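Local atomic coordinates of Lmo0181 protein (Listeria monocytogenes serovar 1/2a, PDB entry 5F7V), a protein that binds the cyclic glucan cycloalternan as an extracellular solute-binding lipoprotein, probably delivering it to an ABC transporter for uptake. Residues Ala113-Asp117 and Gly118-Gly122. Residues are numbered along the deposited sequence; the frame is centred on the assembly and turned at random.
Sequences AFKYD and GKQYG
Lys115 and Gln120 face each other as a non-hydrogen-bonded pair in a tight antiparallel hairpin. Tyr116 and Lys119, the next pair, are joined by two backbone hydrogen bonds and mark the ends of a type I' turn. Asp117 and Gly118 form its corner, both with positive phi. A third backbone bond runs from Tyr121 N to Phe114 O (2.9 Å).

The Lys115 side chain starts with CG anti to the backbone N (chi1 -171°). Lys115 CB is 3.8 Å from both Lys119 O and Gln120 OE1. CG comes closer to Lys119 O (3.5 Å). The chain then folds back, with chi3 almost eclipsed at -14°. CE passes Gln120 OE1, and NZ gives this oxygen a hydrogen bond of 3.0 Å in the carbonyl plane. NZ also forms a salt bridge with Asp112.

The other end of the same amide is held too. Gln120 NE2 donates to Gly122 O at 3.0 Å and to Tyr111 O. Tyr116 points to the face of the hairpin opposite Lys115 and Gln120. Tyr121 CE2 reaches the edge of its ring, 3.9 Å from Tyr116 CD2. Tyr116 also rests on helix 76-85.

Bonds at both OE1 and NE2 fix the flip of the buried Gln120 amide. The ammonium of Lys115, shared with Asp112, would probably polarise the Gln120 side-chain carbonyl. The amide thus ties the hairpin to the end of helix 108-112.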
# COMPACT_ATOMS: atom_id res chain seq x y z
N ALA A 113 5.62 12.04 -4.22
CA ALA A 113 6.21 10.94 -3.47
C ALA A 113 7.57 10.53 -3.98
O ALA A 113 8.35 9.92 -3.22
CB ALA A 113 5.27 9.73 -3.52
N PHE A 114 7.88 10.90 -5.23
CA PHE A 114 9.09 10.45 -5.90
C PHE A 114 10.05 11.59 -6.16
O PHE A 114 10.86 11.52 -7.06
CB PHE A 114 8.76 9.63 -7.15
CG PHE A 114 7.87 8.46 -6.80
CD1 PHE A 114 8.41 7.36 -6.18
CD2 PHE A 114 6.50 8.52 -6.99
CE1 PHE A 114 7.62 6.32 -5.75
CE2 PHE A 114 5.71 7.50 -6.57
CZ PHE A 114 6.27 6.41 -5.93
N LYS A 115 9.92 12.62 -5.34
CA LYS A 115 10.83 13.75 -5.35
C LYS A 115 11.76 13.64 -4.14
O LYS A 115 11.31 13.30 -3.04
CB LYS A 115 10.02 15.04 -5.31
CG LYS A 115 10.74 16.37 -5.52
CD LYS A 115 9.78 17.55 -5.63
CE LYS A 115 8.29 17.26 -5.86
NZ LYS A 115 7.73 16.94 -7.22
N TYR A 116 13.04 13.90 -4.38
CA TYR A 116 14.07 13.88 -3.36
C TYR A 116 14.99 15.06 -3.61
O TYR A 116 15.45 15.26 -4.74
CB TYR A 116 14.86 12.57 -3.40
CG TYR A 116 16.08 12.57 -2.51
CD1 TYR A 116 15.95 12.57 -1.12
CD2 TYR A 116 17.35 12.55 -3.05
CE1 TYR A 116 17.05 12.55 -0.29
CE2 TYR A 116 18.47 12.54 -2.22
CZ TYR A 116 18.31 12.55 -0.84
OH TYR A 116 19.42 12.52 -0.02
N ASP A 117 15.23 15.85 -2.57
CA ASP A 117 16.08 17.05 -2.63
C ASP A 117 15.68 17.96 -3.80
O ASP A 117 16.53 18.44 -4.55
CB ASP A 117 17.56 16.66 -2.76
CG ASP A 117 18.20 16.19 -1.44
OD1 ASP A 117 17.52 15.99 -0.40
OD2 ASP A 117 19.44 16.02 -1.44
N GLY A 118 14.37 18.13 -3.98
CA GLY A 118 13.83 19.02 -5.01
C GLY A 118 13.87 18.51 -6.44
O GLY A 118 13.59 19.26 -7.36
N LYS A 119 14.24 17.24 -6.63
CA LYS A 119 14.37 16.65 -7.97
C LYS A 119 13.49 15.40 -8.10
O LYS A 119 13.28 14.65 -7.14
CB LYS A 119 15.82 16.28 -8.23
CG LYS A 119 16.74 17.50 -8.29
CD LYS A 119 18.20 17.09 -8.30
CE LYS A 119 18.66 16.59 -6.95
NZ LYS A 119 20.13 16.35 -6.99
N GLN A 120 12.91 15.23 -9.28
CA GLN A 120 12.10 14.07 -9.57
C GLN A 120 12.98 12.88 -9.90
O GLN A 120 13.77 12.91 -10.86
CB GLN A 120 11.17 14.43 -10.74
CG GLN A 120 9.90 13.60 -10.79
CD GLN A 120 8.97 13.80 -9.60
OE1 GLN A 120 8.94 14.87 -8.99
NE2 GLN A 120 8.22 12.77 -9.30
N TYR A 121 12.87 11.84 -9.08
CA TYR A 121 13.66 10.62 -9.28
C TYR A 121 12.80 9.39 -9.61
O TYR A 121 13.28 8.24 -9.68
CB TYR A 121 14.53 10.29 -8.07
CG TYR A 121 15.78 11.10 -7.91
CD1 TYR A 121 16.97 10.77 -8.55
CD2 TYR A 121 15.77 12.20 -7.09
CE1 TYR A 121 18.13 11.49 -8.40
CE2 TYR A 121 16.92 12.95 -6.91
CZ TYR A 121 18.09 12.60 -7.56
OH TYR A 121 19.24 13.33 -7.36
N GLY A 122 11.51 9.61 -9.85
CA GLY A 122 10.64 8.52 -10.29
C GLY A 122 9.45 9.13 -10.96
O GLY A 122 9.13 10.27 -10.70